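Local coordinates for SIR4-interacting protein SIF2 (Saccharomyces cerevisiae, PDB 1R5M) that antagonizes telomeric silencing in yeast, acting as a WD-repeat transcription corepressor subunit of the SET3 complex, at residues Glu41-Leu45 with Tyr85-Thr89; Thr108-Cys113 with Thr125-Asn129; His148-Ser154 with Ser166-Val172; Val331-Ala335 with Val347-Asp351; Gly352-Asp358 with Pro383-Gln389. All blocks are in the same frame, centred on the assembly; numbering follows the deposited sequence.

Contact 1: residues Glu41-Leu45 with Tyr85-Thr89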
# COMPACT_ATOMS: atom_id res chain seq x y z
N GLU A 41 13.19 16.08 -9.64
CA GLU A 41 12.09 15.54 -10.42
C GLU A 41 12.65 15.21 -11.80
O GLU A 41 13.45 15.97 -12.35
CB GLU A 41 10.97 16.57 -10.56
CG GLU A 41 9.96 16.23 -11.65
CD GLU A 41 8.86 17.25 -11.77
OE1 GLU A 41 7.94 17.23 -10.92
OE2 GLU A 41 8.91 18.08 -12.71
N ILE A 42 12.26 14.06 -12.36
CA ILE A 42 12.73 13.71 -13.69
C ILE A 42 11.58 13.69 -14.69
O ILE A 42 11.79 13.84 -15.89
CB ILE A 42 13.46 12.34 -13.73
CG1 ILE A 42 12.59 11.24 -13.10
CG2 ILE A 42 14.79 12.45 -13.01
CD1 ILE A 42 13.15 9.85 -13.29
N VAL A 43 10.36 13.52 -14.19
CA VAL A 43 9.18 13.53 -15.06
C VAL A 43 8.00 14.21 -14.38
O VAL A 43 7.70 13.95 -13.21
CB VAL A 43 8.73 12.09 -15.46
CG1 VAL A 43 7.46 12.16 -16.30
CG2 VAL A 43 9.83 11.40 -16.25
N LYS A 44 7.36 15.12 -15.10
CA LYS A 44 6.20 15.82 -14.58
C LYS A 44 4.96 15.10 -15.09
O LYS A 44 4.83 14.86 -16.29
CB LYS A 44 6.19 17.28 -15.06
CG LYS A 44 4.87 17.99 -14.82
CD LYS A 44 4.91 19.44 -15.28
CE LYS A 44 5.76 20.28 -14.34
NZ LYS A 44 5.23 20.25 -12.94
N LEU A 45 4.07 14.72 -14.18
CA LEU A 45 2.84 14.03 -14.56
C LEU A 45 1.67 14.98 -14.43
O LEU A 45 1.82 16.09 -13.93
CB LEU A 45 2.60 12.85 -13.61
CG LEU A 45 3.70 11.80 -13.46
CD1 LEU A 45 3.33 10.83 -12.35
CD2 LEU A 45 3.88 11.07 -14.78
N TYR A 85 17.84 12.57 -21.42
CA TYR A 85 16.76 13.06 -20.58
C TYR A 85 15.77 11.94 -20.28
O TYR A 85 16.08 10.76 -20.47
CB TYR A 85 16.04 14.23 -21.28
CG TYR A 85 15.26 13.84 -22.52
CD1 TYR A 85 13.96 13.35 -22.42
CD2 TYR A 85 15.82 13.97 -23.79
CE1 TYR A 85 13.23 12.99 -23.55
CE2 TYR A 85 15.10 13.61 -24.93
CZ TYR A 85 13.81 13.12 -24.80
OH TYR A 85 13.09 12.77 -25.92
N TRP A 86 14.59 12.29 -19.79
CA TRP A 86 13.57 11.30 -19.47
C TRP A 86 12.34 11.47 -20.34
O TRP A 86 11.81 12.58 -20.47
CB TRP A 86 13.20 11.38 -18.00
CG TRP A 86 14.39 11.20 -17.12
CD1 TRP A 86 15.22 12.18 -16.66
CD2 TRP A 86 14.92 9.96 -16.65
NE1 TRP A 86 16.24 11.62 -15.94
CE2 TRP A 86 16.08 10.26 -15.91
CE3 TRP A 86 14.53 8.62 -16.78
CZ2 TRP A 86 16.86 9.27 -15.31
CZ3 TRP A 86 15.30 7.64 -16.18
CH2 TRP A 86 16.46 7.97 -15.45
N LYS A 87 11.88 10.37 -20.92
CA LYS A 87 10.72 10.38 -21.79
C LYS A 87 9.53 9.64 -21.20
O LYS A 87 9.65 8.49 -20.77
CB LYS A 87 11.10 9.77 -23.14
CG LYS A 87 9.98 9.73 -24.17
CD LYS A 87 10.43 9.00 -25.42
CE LYS A 87 9.31 8.89 -26.45
NZ LYS A 87 9.72 8.08 -27.62
N LEU A 88 8.38 10.30 -21.19
CA LEU A 88 7.14 9.73 -20.68
C LEU A 88 6.24 9.37 -21.86
O LEU A 88 5.90 10.24 -22.66
CB LEU A 88 6.42 10.74 -19.78
CG LEU A 88 5.00 10.38 -19.34
CD1 LEU A 88 5.04 9.21 -18.38
CD2 LEU A 88 4.34 11.59 -18.69
N THR A 89 5.87 8.10 -21.96
CA THR A 89 5.01 7.65 -23.04
C THR A 89 3.81 6.90 -22.46
O THR A 89 3.98 5.99 -21.65
CB THR A 89 5.76 6.71 -24.00
OG1 THR A 89 6.87 7.40 -24.58
CG2 THR A 89 4.84 6.23 -25.12
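Ile42 lies over one face of the Trp86 indole. Its CB is 3.6 Å from the centroid of the Trp86 five-membered ring and 17° off the normal, a CH-pi contact. The CG2 methyl comes down on the pyrrole nitrogen, Ile42 CG2 to Trp86 NE1 3.4 Å. With chi1 at 53°, CG1 sits between the backbone N and the carbonyl carbon, and this swings Ile42 CD1 over the middle of the indole, 3.8 Å from Trp86 CD2. Val43 takes up the next stretch with both branches: Val43 CG2 meets Trp86 CB at 3.8 Å, and Val43 CG1 meets Leu88 CB at 3.9 Å. Leu45 CD2 then crosses Leu88 CD2 at about a right angle, 4.0 Å away.

No hydrogen bond joins the segments, whose strand axes come no closer than 6.9 Å. Two propeller blades meet here: strand 37-44 is the outer strand added from the N-terminal end to the blade of strands 397-402, 408-413 and 419-422, the WD40 ring closure, and strand 86-95 edges the following blade. A classic beta bulge sets Ile42 and Val43 both opposite Val420. Farther out, Ala73 and Ile75 back Leu88, while Lys408 touches both Ile42 and Trp86.

Contact 2: residues Thr108-Cys113 with Thr125-Asn129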
# COMPACT_ATOMS: atom_id res chain seq x y z
N THR A 108 -18.67 12.69 -9.00
CA THR A 108 -17.26 12.36 -9.15
C THR A 108 -17.04 10.85 -9.10
O THR A 108 -17.69 10.15 -8.32
CB THR A 108 -16.41 13.02 -8.04
OG1 THR A 108 -15.02 12.77 -8.29
CG2 THR A 108 -16.78 12.46 -6.68
N ASN A 109 -16.12 10.37 -9.93
CA ASN A 109 -15.80 8.94 -9.97
C ASN A 109 -14.30 8.79 -10.20
O ASN A 109 -13.86 8.40 -11.28
CB ASN A 109 -16.58 8.25 -11.09
CG ASN A 109 -16.63 6.73 -10.93
OD1 ASN A 109 -16.90 6.22 -9.84
ND2 ASN A 109 -16.38 6.01 -12.02
N GLN A 110 -13.52 9.09 -9.18
CA GLN A 110 -12.07 9.00 -9.27
C GLN A 110 -11.61 7.55 -9.15
O GLN A 110 -12.33 6.70 -8.61
CB GLN A 110 -11.39 9.80 -8.16
CG GLN A 110 -11.91 11.23 -7.97
CD GLN A 110 -11.12 12.01 -6.93
OE1 GLN A 110 -10.42 11.43 -6.10
NE2 GLN A 110 -11.24 13.34 -6.97
N VAL A 111 -10.42 7.26 -9.67
CA VAL A 111 -9.85 5.93 -9.53
C VAL A 111 -9.29 5.97 -8.11
O VAL A 111 -8.50 6.86 -7.77
CB VAL A 111 -8.73 5.69 -10.55
CG1 VAL A 111 -7.97 4.42 -10.19
CG2 VAL A 111 -9.32 5.56 -11.95
N THR A 112 -9.71 5.03 -7.27
CA THR A 112 -9.30 5.00 -5.87
C THR A 112 -8.33 3.89 -5.49
O THR A 112 -7.81 3.87 -4.37
CB THR A 112 -10.52 4.87 -4.96
OG1 THR A 112 -11.19 3.64 -5.25
CG2 THR A 112 -11.48 6.03 -5.17
N CYS A 113 -8.08 2.97 -6.41
CA CYS A 113 -7.21 1.85 -6.11
C CYS A 113 -6.67 1.20 -7.37
O CYS A 113 -7.38 1.08 -8.37
CB CYS A 113 -8.01 0.82 -5.28
SG CYS A 113 -7.09 -0.59 -4.61
N THR A 125 -8.14 -2.06 -11.44
CA THR A 125 -8.37 -0.66 -11.12
C THR A 125 -9.76 -0.58 -10.49
O THR A 125 -10.69 -1.28 -10.92
CB THR A 125 -8.31 0.27 -12.36
OG1 THR A 125 -9.24 -0.17 -13.36
CG2 THR A 125 -6.90 0.27 -12.95
N GLY A 126 -9.89 0.24 -9.45
CA GLY A 126 -11.17 0.41 -8.78
C GLY A 126 -11.53 1.89 -8.73
O GLY A 126 -10.65 2.74 -8.62
N VAL A 127 -12.82 2.19 -8.81
CA VAL A 127 -13.28 3.58 -8.78
C VAL A 127 -14.22 3.87 -7.62
O VAL A 127 -14.64 2.96 -6.89
CB VAL A 127 -13.99 3.96 -10.11
CG1 VAL A 127 -12.99 3.98 -11.24
CG2 VAL A 127 -15.13 2.97 -10.41
N GLU A 128 -14.55 5.15 -7.44
CA GLU A 128 -15.43 5.56 -6.36
C GLU A 128 -16.78 4.86 -6.32
O GLU A 128 -17.30 4.62 -5.23
CB GLU A 128 -15.68 7.07 -6.43
CG GLU A 128 -14.49 7.93 -6.10
CD GLU A 128 -14.90 9.39 -5.96
OE1 GLU A 128 -15.50 9.74 -4.92
OE2 GLU A 128 -14.63 10.17 -6.89
N ASN A 129 -17.36 4.54 -7.47
CA ASN A 129 -18.67 3.89 -7.43
C ASN A 129 -18.61 2.41 -7.07
O ASN A 129 -19.66 1.77 -6.91
CB ASN A 129 -19.45 4.10 -8.75
CG ASN A 129 -18.88 3.32 -9.93
OD1 ASN A 129 -18.49 2.16 -9.80
ND2 ASN A 129 -18.85 3.96 -11.09
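Glu128 turns its CG to the side of its own backbone N (chi1 -69°) and runs extended from there, which carries the carboxylate across to Gln110. Asn109, with CG opposite its N (chi1 -163°), turns its amide toward the backbone of Asn129. The Gln110 N-H meets the anti lone pair of Glu128 OE2 at 2.8 Å and almost straight, 172°; Thr108 OG1 lies 3.0 Å from the same Glu128 OE2. Glu128 N returns a bond to Gln110 O at 2.9 Å, so the two residues grip each other through backbone and side chain together. Thr112 CG2 packs across the stem at Glu128 CG, 3.7 Å away. Cut back to alanine, Glu128 would probably leave Gln110 N without its acceptor and open a gap beside the Thr112 methyl.

Asn109 OD1 accepts Asn129 N at 2.9 Å, head-on to the carbonyl, while its ND2 goes to Ser68 OG. In the strands proper, Val111 and Val127 form a non-hydrogen-bonded pair with CG2 of Val111 4.1 Å from CG1 of Val127. Beyond them Gly126 O takes Thr112 N at 2.8 Å and, weakly, Cys113 N, and Gly126 N binds Cys113 O. Thr112 and Cys113 both facing Gly126 make a classic beta bulge. Nearby, Thr125 OG1 bonds His96 NE2 and Trp135 NE1, the His-Ser/Thr-Trp chain of a WD40 blade, and strands 111-116 and 122-127 are the first two strands of that four-stranded blade, both within the WD 2 repeat.

Contact 3: residues His148-Ser154 with Ser166-Val172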
# COMPACT_ATOMS: atom_id res chain seq x y z
N HIS A 148 -19.22 -4.12 -5.70
CA HIS A 148 -19.10 -3.10 -4.67
C HIS A 148 -19.91 -1.87 -5.07
O HIS A 148 -20.06 -1.59 -6.26
CB HIS A 148 -17.64 -2.66 -4.51
CG HIS A 148 -16.75 -3.69 -3.89
ND1 HIS A 148 -16.69 -3.91 -2.53
CD2 HIS A 148 -15.85 -4.53 -4.45
CE1 HIS A 148 -15.79 -4.85 -2.28
NE2 HIS A 148 -15.27 -5.24 -3.43
N ARG A 149 -20.41 -1.14 -4.08
CA ARG A 149 -21.18 0.07 -4.34
C ARG A 149 -20.63 1.24 -3.54
O ARG A 149 -21.33 2.22 -3.27
CB ARG A 149 -22.66 -0.15 -4.02
CG ARG A 149 -23.35 -1.11 -4.97
CD ARG A 149 -24.84 -0.83 -5.05
NE ARG A 149 -25.53 -1.11 -3.79
CZ ARG A 149 -25.90 -2.32 -3.38
NH1 ARG A 149 -25.65 -3.38 -4.14
NH2 ARG A 149 -26.53 -2.47 -2.23
N ALA A 150 -19.36 1.13 -3.15
CA ALA A 150 -18.68 2.17 -2.39
C ALA A 150 -17.22 2.22 -2.87
O ALA A 150 -16.74 1.27 -3.48
CB ALA A 150 -18.74 1.86 -0.89
N PRO A 151 -16.51 3.32 -2.60
CA PRO A 151 -15.11 3.44 -3.03
C PRO A 151 -14.22 2.27 -2.62
O PRO A 151 -14.24 1.82 -1.48
CB PRO A 151 -14.66 4.75 -2.38
CG PRO A 151 -15.92 5.55 -2.37
CD PRO A 151 -16.96 4.55 -1.93
N ILE A 152 -13.42 1.79 -3.57
CA ILE A 152 -12.52 0.67 -3.33
C ILE A 152 -11.30 1.17 -2.57
O ILE A 152 -10.67 2.15 -2.96
CB ILE A 152 -12.06 0.05 -4.66
CG1 ILE A 152 -13.29 -0.39 -5.47
CG2 ILE A 152 -11.13 -1.12 -4.40
CD1 ILE A 152 -14.17 -1.40 -4.77
N VAL A 153 -10.97 0.49 -1.47
CA VAL A 153 -9.82 0.90 -0.65
C VAL A 153 -8.65 -0.07 -0.73
O VAL A 153 -7.50 0.34 -0.60
CB VAL A 153 -10.20 1.07 0.84
CG1 VAL A 153 -11.30 2.10 0.98
CG2 VAL A 153 -10.65 -0.25 1.44
N SER A 154 -8.93 -1.35 -0.94
CA SER A 154 -7.87 -2.34 -1.00
C SER A 154 -8.19 -3.48 -1.96
O SER A 154 -9.33 -3.92 -2.06
CB SER A 154 -7.61 -2.90 0.40
OG SER A 154 -6.51 -3.80 0.41
N SER A 166 -11.14 -7.89 -2.55
CA SER A 166 -11.32 -6.45 -2.68
C SER A 166 -12.19 -5.97 -1.53
O SER A 166 -13.08 -6.69 -1.09
CB SER A 166 -11.98 -6.09 -4.02
OG SER A 166 -13.22 -6.75 -4.18
N MET A 167 -11.90 -4.78 -1.03
CA MET A 167 -12.68 -4.23 0.07
C MET A 167 -12.94 -2.76 -0.19
O MET A 167 -12.08 -2.06 -0.71
CB MET A 167 -11.94 -4.40 1.40
CG MET A 167 -12.78 -3.97 2.61
SD MET A 167 -12.02 -4.41 4.18
CE MET A 167 -10.68 -3.26 4.17
N ASP A 168 -14.15 -2.31 0.14
CA ASP A 168 -14.49 -0.91 -0.05
C ASP A 168 -14.56 -0.18 1.29
O ASP A 168 -14.36 -0.78 2.35
CB ASP A 168 -15.81 -0.75 -0.84
CG ASP A 168 -17.01 -1.39 -0.15
OD1 ASP A 168 -17.14 -1.27 1.09
OD2 ASP A 168 -17.85 -1.99 -0.86
N VAL A 169 -14.83 1.12 1.23
CA VAL A 169 -14.90 1.95 2.43
C VAL A 169 -15.95 1.52 3.45
O VAL A 169 -15.82 1.81 4.64
CB VAL A 169 -15.13 3.44 2.08
CG1 VAL A 169 -13.96 3.98 1.29
CG2 VAL A 169 -16.41 3.59 1.30
N GLU A 170 -17.01 0.86 2.98
CA GLU A 170 -18.06 0.40 3.88
C GLU A 170 -17.72 -0.98 4.42
O GLU A 170 -18.55 -1.64 5.06
CB GLU A 170 -19.40 0.36 3.14
CG GLU A 170 -19.88 1.73 2.66
CD GLU A 170 -19.98 2.74 3.79
OE1 GLU A 170 -20.54 2.39 4.85
OE2 GLU A 170 -19.51 3.88 3.61
N ASN A 171 -16.49 -1.40 4.16
CA ASN A 171 -15.98 -2.69 4.59
C ASN A 171 -16.62 -3.91 3.96
O ASN A 171 -16.50 -5.02 4.47
CB ASN A 171 -16.01 -2.81 6.11
CG ASN A 171 -14.92 -1.99 6.77
OD1 ASN A 171 -13.73 -2.20 6.51
ND2 ASN A 171 -15.31 -1.05 7.61
N VAL A 172 -17.31 -3.72 2.84
CA VAL A 172 -17.87 -4.86 2.14
C VAL A 172 -16.63 -5.47 1.52
O VAL A 172 -15.87 -4.78 0.84
CB VAL A 172 -18.86 -4.43 1.04
CG1 VAL A 172 -19.26 -5.64 0.20
CG2 VAL A 172 -20.09 -3.81 1.67
O HOH W 1 -20.55 -1.96 -1.32
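His148, Ser166 and Asp168 belong to the hydrogen-bonded tetrad of WD40 repeats, which Trp176 completes through a bond from its NE1 to Ser166 OG. The imidazole is held at both nitrogens. His148 ND1 donates to Asp168 OD2 at 2.8 Å and 156°, with the oxygen near the ring plane but the ring steeply turned against the carboxylate, 77° between planes, so OD2 is met from above its own plane. His148 NE2 and Ser166 OG are hydrogen-bonded at 2.7 Å, again at the ring edge, and His148 CE1 points at Val172 O, 3.1 Å away. A leucine at His148 would probably cost Asp168 OD2 and Ser166 OG their shared imidazole partner, breaking the chain between them, though OD2 would keep its water and OG the Trp176 indole.

Asp168 works on both sides. Its CG lies between the backbone N and the carbonyl carbon (chi1 60°), which turns Asp168 OD1 back over the type I turn Asp168-Asn171 to accept Val172 N at 3.0 Å; Asp168 OD2 also takes a bond from a water that in turn accepts from Arg149 N. This turn carries the chain from strand 163-168, in the hairpin of the WD 3 repeat, into strand 173-177, the next strand of the blade. At the bulge, Met167 O receives both Val153 N at 2.9 Å and Ser154 N at 3.2 Å. Val169 N bonds Pro151 O, and its methyls are packed hard: CG1 of Val169 is 3.3 Å from CG1 of Val153, and CG2 of Val169 is 3.4 Å from CD of Pro151. Ile152 O accepts from Thr112 OG1 of the preceding blade.

Contact 4: residues Val331-Ala335 with Val347-Asp351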
# COMPACT_ATOMS: atom_id res chain seq x y z
N VAL A 331 4.82 17.19 12.61
CA VAL A 331 4.50 17.01 11.20
C VAL A 331 4.09 15.57 10.92
O VAL A 331 4.94 14.68 10.80
CB VAL A 331 5.69 17.38 10.30
CG1 VAL A 331 5.28 17.27 8.83
CG2 VAL A 331 6.15 18.80 10.61
N PRO A 332 2.78 15.32 10.80
CA PRO A 332 2.24 13.99 10.52
C PRO A 332 2.74 13.37 9.22
O PRO A 332 3.06 14.07 8.26
CB PRO A 332 0.73 14.23 10.47
CG PRO A 332 0.54 15.39 11.40
CD PRO A 332 1.69 16.29 11.02
N ILE A 333 2.83 12.05 9.21
CA ILE A 333 3.23 11.32 8.02
C ILE A 333 1.94 10.73 7.46
O ILE A 333 1.16 10.13 8.21
CB ILE A 333 4.23 10.20 8.35
CG1 ILE A 333 5.58 10.82 8.73
CG2 ILE A 333 4.38 9.26 7.15
CD1 ILE A 333 6.62 9.83 9.19
N PHE A 334 1.72 10.90 6.16
CA PHE A 334 0.51 10.40 5.52
C PHE A 334 0.68 9.03 4.87
O PHE A 334 -0.30 8.31 4.66
CB PHE A 334 0.02 11.39 4.46
CG PHE A 334 -0.65 12.61 5.04
CD1 PHE A 334 -1.17 13.59 4.19
CD2 PHE A 334 -0.78 12.78 6.41
CE1 PHE A 334 -1.80 14.72 4.71
CE2 PHE A 334 -1.41 13.91 6.94
CZ PHE A 334 -1.92 14.88 6.08
N ALA A 335 1.91 8.67 4.52
CA ALA A 335 2.16 7.38 3.89
C ALA A 335 3.63 7.02 3.92
O ALA A 335 4.49 7.90 3.92
CB ALA A 335 1.67 7.41 2.45
N VAL A 347 8.82 8.17 3.09
CA VAL A 347 7.62 8.66 3.75
C VAL A 347 7.22 10.04 3.25
O VAL A 347 8.08 10.84 2.87
CB VAL A 347 7.81 8.74 5.28
CG1 VAL A 347 8.04 7.35 5.85
CG2 VAL A 347 8.98 9.66 5.62
N ALA A 348 5.92 10.30 3.22
CA ALA A 348 5.42 11.59 2.78
C ALA A 348 4.85 12.32 3.98
O ALA A 348 3.90 11.85 4.61
CB ALA A 348 4.34 11.39 1.72
N PHE A 349 5.44 13.47 4.30
CA PHE A 349 4.97 14.27 5.42
C PHE A 349 3.85 15.19 4.99
O PHE A 349 3.72 15.52 3.81
CB PHE A 349 6.12 15.09 6.02
CG PHE A 349 7.14 14.27 6.75
CD1 PHE A 349 8.23 13.72 6.08
CD2 PHE A 349 7.01 14.04 8.12
CE1 PHE A 349 9.17 12.95 6.76
CE2 PHE A 349 7.95 13.28 8.81
CZ PHE A 349 9.03 12.73 8.13
N MET A 350 3.05 15.62 5.96
CA MET A 350 1.92 16.50 5.71
C MET A 350 2.34 17.83 5.10
O MET A 350 1.53 18.51 4.46
CB MET A 350 1.16 16.73 7.02
CG MET A 350 -0.09 17.57 6.89
SD MET A 350 -1.03 17.55 8.42
CE MET A 350 -2.48 18.49 7.92
N ASP A 351 3.60 18.21 5.28
CA ASP A 351 4.08 19.47 4.73
C ASP A 351 4.54 19.36 3.28
O ASP A 351 5.11 20.30 2.73
CB ASP A 351 5.20 20.05 5.60
CG ASP A 351 6.43 19.16 5.64
OD1 ASP A 351 6.41 18.08 5.02
OD2 ASP A 351 7.43 19.55 6.29
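Phe334 N to Ala348 O, 2.8 Å and 164°, is the middle of three backbone bonds between two short strand segments whose directions differ by 135°. Strands 333-338 and 344-349 form the hairpin of the WD 7 repeat, which opens its blade of the propeller. Met350 N binds Pro332 O at one end, and Ala348 N binds Ala335 O at the other; Ala335 N is buried with no partner.

On one face Ile333 and Phe349 form a non-hydrogen-bonded pair and run side by side, CG1 of Ile333 only 3.4 Å from CE2 of Phe349. The Phe349 ring has Val331 O at its edge, 3.4 Å from Phe349 CD2, and Val331 CG1 lies against Phe349 CB at 3.7 Å. Val347 and Phe349 then reach Asn355 and Tyr357 of the next strand.

Met350 CB lies over the face of Phe334, a CH-pi contact 4.1 Å from the ring centroid. With Met350 CG opposite the backbone N (chi1 -177°) and the chain extended, CG and SD run along Phe334 CZ. Met350 SD, oblique to that ring in a Met-aromatic contact, is also 4.0 Å from Pro332 CD, while Met350 CG comes to 3.4 Å from Phe334 CZ.

Contact 5: residues Gly352-Asp358 with Pro383-Gln389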
# COMPACT_ATOMS: atom_id res chain seq x y z
N GLY A 352 4.30 18.20 2.66
CA GLY A 352 4.69 18.01 1.27
C GLY A 352 6.11 17.53 1.05
O GLY A 352 6.57 17.43 -0.09
N GLN A 353 6.82 17.22 2.12
CA GLN A 353 8.19 16.74 1.98
C GLN A 353 8.25 15.22 2.01
O GLN A 353 7.53 14.57 2.77
CB GLN A 353 9.09 17.30 3.09
CG GLN A 353 10.55 16.87 2.95
CD GLN A 353 11.49 17.67 3.83
OE1 GLN A 353 11.39 18.89 3.90
NE2 GLN A 353 12.43 16.98 4.48
N VAL A 354 9.12 14.67 1.18
CA VAL A 354 9.32 13.23 1.13
C VAL A 354 10.71 12.96 1.68
O VAL A 354 11.69 13.55 1.23
CB VAL A 354 9.28 12.68 -0.31
CG1 VAL A 354 9.62 11.19 -0.31
CG2 VAL A 354 7.90 12.90 -0.92
N ASN A 355 10.79 12.08 2.67
CA ASN A 355 12.07 11.70 3.24
C ASN A 355 12.31 10.25 2.90
O ASN A 355 11.40 9.42 2.98
CB ASN A 355 12.07 11.84 4.77
CG ASN A 355 12.48 13.22 5.25
OD1 ASN A 355 12.56 13.47 6.45
ND2 ASN A 355 12.75 14.12 4.31
N VAL A 356 13.54 9.94 2.49
CA VAL A 356 13.90 8.56 2.20
C VAL A 356 14.92 8.20 3.27
O VAL A 356 15.95 8.86 3.42
CB VAL A 356 14.55 8.41 0.81
CG1 VAL A 356 14.93 6.95 0.57
CG2 VAL A 356 13.57 8.86 -0.27
N TYR A 357 14.60 7.16 4.04
CA TYR A 357 15.48 6.70 5.12
C TYR A 357 16.28 5.48 4.68
O TYR A 357 15.78 4.63 3.93
CB TYR A 357 14.64 6.38 6.35
CG TYR A 357 14.05 7.61 6.99
CD1 TYR A 357 14.82 8.42 7.82
CD2 TYR A 357 12.75 8.02 6.70
CE1 TYR A 357 14.31 9.61 8.35
CE2 TYR A 357 12.23 9.20 7.22
CZ TYR A 357 13.01 9.99 8.04
OH TYR A 357 12.51 11.17 8.54
N ASP A 358 17.52 5.41 5.14
CA ASP A 358 18.41 4.31 4.78
C ASP A 358 18.45 3.29 5.91
O ASP A 358 18.79 3.61 7.05
CB ASP A 358 19.80 4.87 4.50
CG ASP A 358 20.78 3.80 4.05
OD1 ASP A 358 20.33 2.74 3.57
OD2 ASP A 358 22.00 4.03 4.18
N PRO A 383 19.05 6.82 9.70
CA PRO A 383 19.74 7.73 8.79
C PRO A 383 18.86 8.30 7.68
O PRO A 383 18.14 7.56 7.01
CB PRO A 383 20.87 6.88 8.23
CG PRO A 383 21.15 5.92 9.34
CD PRO A 383 19.77 5.53 9.79
N LEU A 384 18.91 9.62 7.50
CA LEU A 384 18.14 10.27 6.45
C LEU A 384 19.00 10.22 5.19
O LEU A 384 20.08 10.80 5.13
CB LEU A 384 17.84 11.73 6.81
CG LEU A 384 17.08 12.52 5.75
CD1 LEU A 384 15.75 11.84 5.43
CD2 LEU A 384 16.85 13.95 6.25
N TYR A 385 18.52 9.50 4.18
CA TYR A 385 19.25 9.34 2.94
C TYR A 385 19.05 10.48 1.95
O TYR A 385 20.00 10.97 1.34
CB TYR A 385 18.84 8.02 2.28
CG TYR A 385 19.59 7.66 1.02
CD1 TYR A 385 20.94 7.32 1.07
CD2 TYR A 385 18.95 7.65 -0.22
CE1 TYR A 385 21.63 6.97 -0.09
CE2 TYR A 385 19.63 7.31 -1.38
CZ TYR A 385 20.97 6.97 -1.31
OH TYR A 385 21.65 6.62 -2.45
N ALA A 386 17.79 10.90 1.80
CA ALA A 386 17.47 11.96 0.85
C ALA A 386 16.12 12.59 1.15
O ALA A 386 15.31 12.02 1.88
CB ALA A 386 17.47 11.39 -0.56
N SER A 387 15.90 13.77 0.59
CA SER A 387 14.64 14.49 0.77
C SER A 387 14.21 15.16 -0.52
O SER A 387 15.04 15.54 -1.35
CB SER A 387 14.79 15.57 1.86
OG SER A 387 15.11 15.01 3.12
N TYR A 388 12.89 15.30 -0.69
CA TYR A 388 12.30 15.95 -1.86
C TYR A 388 11.30 16.97 -1.32
O TYR A 388 10.43 16.62 -0.52
CB TYR A 388 11.57 14.93 -2.74
CG TYR A 388 10.97 15.52 -4.00
CD1 TYR A 388 11.79 16.08 -4.98
CD2 TYR A 388 9.60 15.50 -4.22
CE1 TYR A 388 11.25 16.60 -6.16
CE2 TYR A 388 9.04 16.03 -5.38
CZ TYR A 388 9.87 16.58 -6.35
OH TYR A 388 9.33 17.08 -7.51
N GLN A 389 11.44 18.22 -1.74
CA GLN A 389 10.56 19.29 -1.29
C GLN A 389 10.89 20.56 -2.06
O GLN A 389 11.92 20.64 -2.72
CB GLN A 389 10.79 19.52 0.22
CG GLN A 389 10.09 20.74 0.83
CD GLN A 389 8.59 20.59 0.92
OE1 GLN A 389 8.02 20.53 2.02
NE2 GLN A 389 7.93 20.52 -0.23
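Antiparallel pairing joins residues 352-358 to 383-389, which hold the last two strands of the blade that begins with the WD 7 hairpin, out toward the rim of the propeller. The segments run at 158° to each other. Val354 and Tyr388 form a hydrogen-bonded pair, Val354 N to Tyr388 O and Tyr388 N to Val354 O both at 2.9 Å. Farther along, Val356 N gives to Ala386 O, and Val356 O is gripped twice, by Tyr385 N at 2.8 Å and Ala386 N at 3.2 Å. That double acceptance marks a classic beta bulge and shifts the register by one, so Tyr357 pairs with Leu384. Asp358 N closes the end on Pro383 O at 2.9 Å.

On the face of Asn355 and Tyr357, Leu384 has its CG opposite the backbone N (chi1 178°), which brings CD1 back across the strands. Leu384 CD1 rides over one face of the Tyr357 ring, toward its rim, and also touches Asn355 CG at 3.6 Å. The Tyr385 side chain runs alongside Val356, Tyr385 CD2 to Val356 CG1 4.2 Å. Its ring makes a cation-pi contact with Lys344, which also salt-bridges Asp358, and its hydroxyl bonds Pro424 O.

The face of Val354 and Val356 meets Ile397 and Trp402 of strand 397-402 in the following blade. Asp358 OD1 caps Lys360 N where the chain enters helix 360-363. Strand 354-358 bonds to strand 344-349 on its other edge, while strand 380-388 pairs in parallel with strand 37-44, through backbone bonds to Lys37 and Leu39.

Contacts 2, 3 and 4 are equivalent places, the first hairpin of three blades, with their centres about 15 to 16 Å from the chain centre; the centre of contact 5 is about 19 Å out and that of contact 1, the outermost, about 23 Å. All five are partly buried. Contacts 2 and 3 come from successive blades and touch, Glu128 O packing on Pro151 CG. Contacts 4 and 5 share one blade, Val347 N bonding Asn355 O, and Tyr388 of contact 5 reaches Glu41 of contact 1. The chemistry changes with place: polar side chains lock the turns in contacts 2 and 3, aromatic and aliphatic packing does it in contact 4, backbone pairing dominates contact 5, and contact 1 between blades is apolar throughout.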